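Side-chain contacts in G-protein interacting protein 1 (Dictyostelium discoideum, PDB 5Z1N), which probably binds heterotrimeric G proteins through their beta-gamma subunits, its C-terminal, all-helical TNFAIP8-like domain, described here, holding phospholipid in a central cavity: residues Q123-R126 and N127-F131; F116-P119 and H120-Q123. All coordinates share one frame; numbering follows the deposited sequence.

Contact 1. Residues Q123-R126 and N127-F131; sequences QLIR and NTFAF. With PEF (di-palmitoyl-3-sn-phosphatidylethanolamine), chain B.
Ile125 and Phe129 lie side by side, one turn apart on the amphipathic helix 119-132 of this TNFAIP8-like helical domain, and form the tightly packed part of the contact. The CG2 branch of Ile125, placed anti to its own N by chi1 of -63°, meets the ring at CD2, 3.8 Å away. Farther out, Phe129 CZ reaches PEF C44 at 3.5 Å, near the end of an acyl chain. A branched aliphatic fills in beside the aromatic, which alone of the two meets the lipid; Ile125 packs against Leu113 of helix 92-113, whose Thr109 and Glu106 also touch the Phe129 side chain. With Phe129 cut back to an alanine, Ile125 CG2 and the acyl chain would probably lose their shared neighbour and a gap would open between them.

The solvent side is looser. Gln123 and Asn127 cross with their amide planes 25° apart, and the closest side-chain approach, Gln123 CG to Asn127 ND2, is 3.8 Å. Polar side chains suit this exposed side, where their amides can meet water; the Arg126 chain, bent at chi3, brings one face of its guanidinium near Gln123 CA, toward its rim.

Between these two sides the buried Thr128 hydroxyl bonds back onto its own helix, with a weak second bond to Asn40 of helix 31-53. Leu124 O is gripped twice, by Thr128 N at 2.9 Å and, from the opposite face of the carbonyl plane, by Thr128 OG1 at 2.8 Å.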
ATOM      1  N   GLN A 123      15.655   2.599  -3.867  1.00  9.88           N
ATOM      2  CA  GLN A 123      15.247   1.576  -4.823  1.00 13.02           C
ATOM      3  C   GLN A 123      14.282   0.591  -4.179  1.00 10.13           C
ATOM      4  O   GLN A 123      13.364   0.091  -4.837  1.00 10.66           O
ATOM      5  CB  GLN A 123      16.466   0.837  -5.375  1.00 13.44           C
ATOM      6  CG  GLN A 123      16.114  -0.251  -6.392  1.00 12.54           C
ATOM      7  CD  GLN A 123      17.313  -1.095  -6.809  1.00 38.57           C
ATOM      8  OE1 GLN A 123      17.979  -1.714  -5.975  1.00 22.28           O
ATOM      9  NE2 GLN A 123      17.588  -1.127  -8.108  1.00 25.02           N
ATOM     10  N   LEU A 124      14.481   0.294  -2.894  1.00  8.39           N
ATOM     11  CA  LEU A 124      13.531  -0.554  -2.180  1.00 14.25           C
ATOM     12  C   LEU A 124      12.141   0.074  -2.167  1.00 10.30           C
ATOM     13  O   LEU A 124      11.138  -0.617  -2.392  1.00  9.83           O
ATOM     14  CB  LEU A 124      14.030  -0.812  -0.758  1.00 10.79           C
ATOM     15  CG  LEU A 124      13.228  -1.731   0.167  1.00 21.47           C
ATOM     16  CD1 LEU A 124      14.177  -2.512   1.064  1.00 28.52           C
ATOM     17  CD2 LEU A 124      12.227  -0.945   1.013  1.00 16.33           C
ATOM     18  N   ILE A 125      12.061   1.382  -1.903  1.00  8.00           N
ATOM     19  CA  ILE A 125      10.774   2.071  -1.985  1.00 12.94           C
ATOM     20  C   ILE A 125      10.158   1.876  -3.363  1.00 10.97           C
ATOM     21  O   ILE A 125       8.978   1.517  -3.495  1.00  8.20           O
ATOM     22  CB  ILE A 125      10.937   3.566  -1.662  1.00  8.32           C
ATOM     23  CG1 ILE A 125      11.424   3.761  -0.229  1.00  7.97           C
ATOM     24  CG2 ILE A 125       9.618   4.299  -1.882  1.00  8.92           C
ATOM     25  CD1 ILE A 125      11.792   5.186   0.072  1.00  9.46           C
ATOM     26  N   ARG A 126      10.958   2.098  -4.414  1.00  9.14           N
ATOM     27  CA  ARG A 126      10.445   1.995  -5.778  1.00  9.64           C
ATOM     28  C   ARG A 126       9.917   0.595  -6.074  1.00  9.58           C
ATOM     29  O   ARG A 126       8.827   0.438  -6.635  1.00  9.66           O
ATOM     30  CB  ARG A 126      11.532   2.379  -6.784  1.00 12.81           C
ATOM     31  CG  ARG A 126      11.889   3.858  -6.780  1.00 10.99           C
ATOM     32  CD  ARG A 126      12.623   4.253  -8.055  1.00 16.44           C
ATOM     33  NE  ARG A 126      13.754   3.369  -8.325  1.00 19.66           N
ATOM     34  CZ  ARG A 126      15.003   3.611  -7.939  1.00 33.34           C
ATOM     35  NH1 ARG A 126      15.288   4.720  -7.264  1.00 21.49           N
ATOM     36  NH2 ARG A 126      15.967   2.744  -8.228  1.00 19.87           N
ATOM     37  N   ASN A 127      10.685  -0.439  -5.717  1.00  8.70           N
ATOM     38  CA  ASN A 127      10.264  -1.808  -6.007  1.00 10.71           C
ATOM     39  C   ASN A 127       9.010  -2.176  -5.225  1.00  7.06           C
ATOM     40  O   ASN A 127       8.106  -2.837  -5.757  1.00  8.63           O
ATOM     41  CB  ASN A 127      11.390  -2.789  -5.682  1.00 12.66           C
ATOM     42  CG  ASN A 127      12.516  -2.742  -6.692  1.00 14.12           C
ATOM     43  OD1 ASN A 127      12.325  -2.325  -7.835  1.00 20.61           O
ATOM     44  ND2 ASN A 127      13.698  -3.181  -6.277  1.00 16.67           N
ATOM     45  N   THR A 128       8.943  -1.756  -3.960  1.00  8.35           N
ATOM     46  CA  THR A 128       7.791  -2.085  -3.131  1.00 10.82           C
ATOM     47  C   THR A 128       6.523  -1.448  -3.683  1.00  8.26           C
ATOM     48  O   THR A 128       5.517  -2.134  -3.905  1.00  7.25           O
ATOM     49  CB  THR A 128       8.047  -1.641  -1.693  1.00 10.45           C
ATOM     50  OG1 THR A 128       9.220  -2.300  -1.205  1.00 12.59           O
ATOM     51  CG2 THR A 128       6.867  -1.992  -0.803  1.00 16.94           C
ATOM     52  N   PHE A 129       6.559  -0.134  -3.930  1.00 10.27           N
ATOM     53  CA  PHE A 129       5.386   0.538  -4.482  1.00 11.45           C
ATOM     54  C   PHE A 129       5.053   0.032  -5.877  1.00 13.26           C
ATOM     55  O   PHE A 129       3.878  -0.022  -6.255  1.00 16.49           O
ATOM     56  CB  PHE A 129       5.608   2.049  -4.525  1.00  8.01           C
ATOM     57  CG  PHE A 129       5.178   2.771  -3.280  1.00 12.73           C
ATOM     58  CD1 PHE A 129       3.881   3.234  -3.146  1.00 12.13           C
ATOM     59  CD2 PHE A 129       6.078   3.012  -2.257  1.00 10.74           C
ATOM     60  CE1 PHE A 129       3.485   3.909  -2.005  1.00 11.05           C
ATOM     61  CE2 PHE A 129       5.690   3.684  -1.114  1.00 12.57           C
ATOM     62  CZ  PHE A 129       4.393   4.135  -0.988  1.00 13.87           C
ATOM     63  N   ALA A 130       6.069  -0.329  -6.662  1.00 12.11           N
ATOM     64  CA  ALA A 130       5.819  -0.807  -8.014  1.00  9.87           C
ATOM     65  C   ALA A 130       5.099  -2.145  -7.993  1.00 13.64           C
ATOM     66  O   ALA A 130       4.241  -2.407  -8.842  1.00 15.24           O
ATOM     67  CB  ALA A 130       7.130  -0.916  -8.790  1.00  6.85           C
ATOM     68  N   PHE A 131       5.430  -3.007  -7.030  1.00 10.05           N
ATOM     69  CA  PHE A 131       4.696  -4.260  -6.909  1.00 12.22           C
ATOM     70  C   PHE A 131       3.297  -4.022  -6.352  1.00 12.17           C
ATOM     71  O   PHE A 131       2.302  -4.452  -6.946  1.00 13.70           O
ATOM     72  CB  PHE A 131       5.461  -5.242  -6.027  1.00 18.77           C
ATOM     73  CG  PHE A 131       4.821  -6.595  -5.944  1.00 11.13           C
ATOM     74  CD1 PHE A 131       3.896  -6.881  -4.954  1.00 20.72           C
ATOM     75  CD2 PHE A 131       5.137  -7.578  -6.865  1.00 21.69           C
ATOM     76  CE1 PHE A 131       3.303  -8.126  -4.882  1.00 23.55           C
ATOM     77  CE2 PHE A 131       4.550  -8.824  -6.796  1.00 26.16           C
ATOM     78  CZ  PHE A 131       3.633  -9.098  -5.803  1.00 22.23           C
TER
HETATM   79  C2  PEF B 401      -0.587   3.229  11.875  1.00 24.15           C
HETATM   80  C1  PEF B 401      -0.284   4.685  12.202  1.00 24.30           C
HETATM   81  N   PEF B 401      -4.093   9.006  13.638  0.50 29.33           N
HETATM   82  C3  PEF B 401      -1.965   2.819  12.372  1.00 13.45           C
HETATM   83  C4  PEF B 401      -1.900   8.376  12.830  0.50 36.42           C
HETATM   84  C5  PEF B 401      -2.793   9.527  13.271  0.50 35.46           C
HETATM   85  C10 PEF B 401       0.042   1.859  10.024  1.00 22.40           C
HETATM   86  C11 PEF B 401       0.375   1.683   8.563  1.00 29.38           C
HETATM   87  C12 PEF B 401      -0.229   0.406   7.988  1.00 23.00           C
HETATM   88  C13 PEF B 401      -0.122   0.478   6.468  1.00 20.54           C
HETATM   89  C14 PEF B 401      -0.544  -0.805   5.762  1.00 21.61           C
HETATM   90  C15 PEF B 401      -0.739  -0.508   4.278  1.00 27.43           C
HETATM   91  C16 PEF B 401      -1.047  -1.763   3.474  1.00 35.38           C
HETATM   92  C17 PEF B 401      -1.619  -1.420   2.101  1.00 32.13           C
HETATM   93  C18 PEF B 401      -0.828  -0.316   1.407  1.00 30.61           C
HETATM   94  C19 PEF B 401      -0.733  -0.561  -0.096  1.00 35.19           C
HETATM   95  C20 PEF B 401      -2.093  -0.846  -0.725  1.00 20.72           C
HETATM   96  C21 PEF B 401      -2.038  -2.116  -1.565  1.00 21.44           C
HETATM   97  C22 PEF B 401      -3.415  -2.494  -2.099  1.00 20.19           C
HETATM   98  C23 PEF B 401      -3.433  -3.936  -2.596  1.00 14.73           C
HETATM   99  C24 PEF B 401      -4.773  -4.270  -3.241  1.00 14.44           C
HETATM  100  C25 PEF B 401      -4.870  -5.741  -3.580  1.00 20.26           C
HETATM  101  C30 PEF B 401      -3.511   2.538  10.461  1.00 27.79           C
HETATM  102  C31 PEF B 401      -4.552   3.089   9.518  1.00 27.61           C
HETATM  103  C32 PEF B 401      -3.917   3.396   8.166  1.00 25.24           C
HETATM  104  C33 PEF B 401      -2.986   4.599   8.249  1.00 29.79           C
HETATM  105  C34 PEF B 401      -1.893   4.508   7.190  1.00 39.05           C
HETATM  106  C35 PEF B 401      -1.079   5.796   7.122  1.00 40.18           C
HETATM  107  C36 PEF B 401       0.312   5.541   6.552  1.00 51.35           C
HETATM  108  C37 PEF B 401       0.965   6.823   6.046  1.00 40.40           C
HETATM  109  C38 PEF B 401       2.420   6.575   5.657  1.00 37.89           C
HETATM  110  C39 PEF B 401       2.709   7.050   4.237  1.00 42.95           C
HETATM  111  C40 PEF B 401       4.171   6.845   3.853  1.00 35.70           C
HETATM  112  C41 PEF B 401       4.580   5.377   3.910  1.00 41.06           C
HETATM  113  C42 PEF B 401       3.806   4.525   2.908  1.00 31.45           C
HETATM  114  C43 PEF B 401       4.373   3.111   2.852  1.00 17.80           C
HETATM  115  C44 PEF B 401       3.592   2.230   1.887  1.00 33.59           C
HETATM  116  C45 PEF B 401       4.300   0.908   1.676  1.00 23.97           C
HETATM  117  O4  PEF B 401       0.282   0.990  10.842  1.00 14.21           O
HETATM  118  O5  PEF B 401      -3.127   1.383  10.365  1.00 28.09           O
HETATM  119  O2  PEF B 401      -0.578   3.096  10.460  1.00 20.00           O
HETATM  120  O3  PEF B 401      -2.929   3.382  11.489  1.00 29.60           O
HETATM  121  O1P PEF B 401      -0.502   6.287  15.584  1.00 16.64           O
HETATM  122  O2P PEF B 401       0.462   7.171  13.301  1.00 18.79           O
HETATM  123  O3P PEF B 401      -0.961   5.074  13.390  1.00 22.49           O
HETATM  124  O4P PEF B 401      -1.966   7.312  13.778  1.00 28.97           O
HETATM  125  P   PEF B 401      -0.626   6.486  14.088  1.00 19.14           P

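Contact 2. Residues F116-P119 and H120-Q123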
ATOM      1  N   PHE A 116      17.250  10.607   4.056  1.00 13.15           N
ATOM      2  CA  PHE A 116      17.460   9.655   5.144  1.00 13.12           C
ATOM      3  C   PHE A 116      17.740   8.226   4.701  1.00 18.26           C
ATOM      4  O   PHE A 116      18.243   7.442   5.516  1.00 18.91           O
ATOM      5  CB  PHE A 116      16.244   9.639   6.079  1.00 12.53           C
ATOM      6  CG  PHE A 116      15.701  11.005   6.385  1.00 14.74           C
ATOM      7  CD1 PHE A 116      14.543  11.460   5.774  1.00 17.84           C
ATOM      8  CD2 PHE A 116      16.350  11.839   7.282  1.00 19.99           C
ATOM      9  CE1 PHE A 116      14.040  12.721   6.054  1.00 15.78           C
ATOM     10  CE2 PHE A 116      15.851  13.099   7.567  1.00 17.87           C
ATOM     11  CZ  PHE A 116      14.694  13.539   6.950  1.00 22.19           C
ATOM     12  N   PHE A 117      17.430   7.858   3.464  1.00 17.19           N
ATOM     13  CA  PHE A 117      17.623   6.510   2.946  1.00  8.36           C
ATOM     14  C   PHE A 117      18.839   6.462   2.032  1.00  8.34           C
ATOM     15  O   PHE A 117      19.035   7.355   1.204  1.00 10.01           O
ATOM     16  CB  PHE A 117      16.395   6.068   2.148  1.00 11.28           C
ATOM     17  CG  PHE A 117      15.403   5.258   2.928  1.00 13.12           C
ATOM     18  CD1 PHE A 117      15.518   5.099   4.293  1.00 21.38           C
ATOM     19  CD2 PHE A 117      14.338   4.662   2.280  1.00 15.75           C
ATOM     20  CE1 PHE A 117      14.590   4.341   4.988  1.00 41.55           C
ATOM     21  CE2 PHE A 117      13.409   3.914   2.972  1.00 20.70           C
ATOM     22  CZ  PHE A 117      13.533   3.756   4.328  1.00 15.05           C
ATOM     23  N   ARG A 118      19.636   5.397   2.160  1.00  8.78           N
ATOM     24  CA  ARG A 118      20.660   5.117   1.166  1.00 10.56           C
ATOM     25  C   ARG A 118      20.000   4.832  -0.182  1.00 13.15           C
ATOM     26  O   ARG A 118      18.829   4.444  -0.237  1.00  8.97           O
ATOM     27  CB  ARG A 118      21.514   3.925   1.593  1.00 13.72           C
ATOM     28  CG  ARG A 118      22.175   4.078   2.946  1.00 16.97           C
ATOM     29  CD  ARG A 118      23.019   2.859   3.276  1.00 20.27           C
ATOM     30  NE  ARG A 118      22.222   1.648   3.459  1.00 15.83           N
ATOM     31  CZ  ARG A 118      22.185   0.635   2.596  1.00 17.82           C
ATOM     32  NH1 ARG A 118      22.898   0.683   1.477  1.00 15.17           N
ATOM     33  NH2 ARG A 118      21.438  -0.430   2.853  1.00 13.79           N
ATOM     34  N   PRO A 119      20.732   5.019  -1.288  1.00 11.72           N
ATOM     35  CA  PRO A 119      20.128   4.767  -2.609  1.00 11.78           C
ATOM     36  C   PRO A 119      19.510   3.383  -2.745  1.00 13.06           C
ATOM     37  O   PRO A 119      18.457   3.243  -3.378  1.00 13.12           O
ATOM     38  CB  PRO A 119      21.310   4.961  -3.569  1.00 17.37           C
ATOM     39  CG  PRO A 119      22.218   5.902  -2.857  1.00 19.22           C
ATOM     40  CD  PRO A 119      22.108   5.537  -1.400  1.00 14.91           C
ATOM     41  N   HIS A 120      20.127   2.357  -2.151  1.00  9.09           N
ATOM     42  CA  HIS A 120      19.560   1.014  -2.224  1.00 12.41           C
ATOM     43  C   HIS A 120      18.173   0.960  -1.589  1.00 10.86           C
ATOM     44  O   HIS A 120      17.281   0.264  -2.088  1.00 11.31           O
ATOM     45  CB  HIS A 120      20.496   0.009  -1.553  1.00 14.82           C
ATOM     46  CG  HIS A 120      19.993  -1.400  -1.598  1.00 15.47           C
ATOM     47  ND1 HIS A 120      19.135  -1.915  -0.649  1.00 17.80           N
ATOM     48  CD2 HIS A 120      20.217  -2.400  -2.483  1.00 16.60           C
ATOM     49  CE1 HIS A 120      18.857  -3.172  -0.945  1.00 24.87           C
ATOM     50  NE2 HIS A 120      19.503  -3.491  -2.052  1.00 19.31           N
ATOM     51  N   ASN A 121      17.967   1.694  -0.496  1.00  9.81           N
ATOM     52  CA  ASN A 121      16.661   1.697   0.153  1.00 10.08           C
ATOM     53  C   ASN A 121      15.655   2.593  -0.558  1.00 13.20           C
ATOM     54  O   ASN A 121      14.441   2.360  -0.447  1.00 12.44           O
ATOM     55  CB  ASN A 121      16.812   2.111   1.618  1.00  8.61           C
ATOM     56  CG  ASN A 121      17.319   0.973   2.487  1.00 21.23           C
ATOM     57  OD1 ASN A 121      17.021  -0.190   2.228  1.00 21.10           O
ATOM     58  ND2 ASN A 121      18.093   1.303   3.515  1.00 24.56           N
ATOM     59  N   ILE A 122      16.123   3.607  -1.288  1.00  9.92           N
ATOM     60  CA  ILE A 122      15.235   4.328  -2.196  1.00 13.31           C
ATOM     61  C   ILE A 122      14.741   3.390  -3.293  1.00 13.66           C
ATOM     62  O   ILE A 122      13.544   3.360  -3.623  1.00 10.57           O
ATOM     63  CB  ILE A 122      15.952   5.563  -2.773  1.00 10.07           C
ATOM     64  CG1 ILE A 122      16.320   6.543  -1.655  1.00  7.48           C
ATOM     65  CG2 ILE A 122      15.099   6.240  -3.840  1.00 13.71           C
ATOM     66  CD1 ILE A 122      15.120   7.230  -1.009  1.00 11.41           C
ATOM     67  N   GLN A 123      15.655   2.599  -3.867  1.00  9.88           N
ATOM     68  CA  GLN A 123      15.247   1.576  -4.823  1.00 13.02           C
ATOM     69  C   GLN A 123      14.282   0.591  -4.179  1.00 10.13           C
ATOM     70  O   GLN A 123      13.364   0.091  -4.837  1.00 10.66           O
ATOM     71  CB  GLN A 123      16.466   0.837  -5.375  1.00 13.44           C
ATOM     72  CG  GLN A 123      16.114  -0.251  -6.392  1.00 12.54           C
ATOM     73  CD  GLN A 123      17.313  -1.095  -6.809  1.00 38.57           C
ATOM     74  OE1 GLN A 123      17.979  -1.714  -5.975  1.00 22.28           O
ATOM     75  NE2 GLN A 123      17.588  -1.127  -8.108  1.00 25.02           N
TER
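Arg118 O takes the hydrogen bond from Ile122 N that starts the regular series of helix 119-132, at 3.0 Å and with an N-H...O angle of 156°. Asn121 N approaches the same oxygen at 2.9 Å, but its 124° angle makes that bond weak. One residue on, Gln123 N donates to Pro119 O at 2.9 Å and a straighter 169°. Pro119 suits the first turn because its nitrogen has no hydrogen to give, and a first-turn nitrogen has no earlier carbonyl within the helix to seek.

The buried amide of Asn121 finds its polar partner farther off: OD1 is hydrogen-bonded to Lys43 of helix 31-53. Its ND2 stands 3.8 Å from Arg118 NH2, with the two flat groups steeply turned against each other. On the exposed side the arginine, bent at chi3, runs alongside His120, the guanidinium and imidazole planes almost parallel; NH1 comes within 3.9 Å of His120 CB.

Packing closes the inner side. Asn121 CB sits over one face of the Phe117 ring in a CH-pi contact, 3.9 Å from the centroid, so a single short side chain pairs carbon with the aromatic and its amide oxygen with the lysine. Ile122 CD1 meets Phe117 CB at 3.6 Å; CG1, beside its own backbone N, carries this methyl back toward the loop. Phe117 also touches Lys47. Together these features are those of a helix N-terminus, with Arg118 as N-cap, proline at the first helical position and a loop aromatic packed on the opening turn.

From the N terminus, the chain leaves helix 92-113, passes through the loop holding Phe116 and Phe117, and enters helix 119-132. Contact 2 closes the end of that loop onto the opening turn; contact 1 follows on the same helix and closes no loop. They neither nest nor cross, but run in series and share Gln123, their centres 11 Å apart. They also touch directly, Ile125 CD1 packing on Phe117 CD2 at 3.4 Å, which joins the loop aromatic to the Ile125-Phe129 pair, whose Phe129 meets the lipid. Both contacts reach helix 31-53, contact 2 through Lys43 and Lys47, contact 1 through Leu124, while Ile125 and Phe129 add helix 92-113.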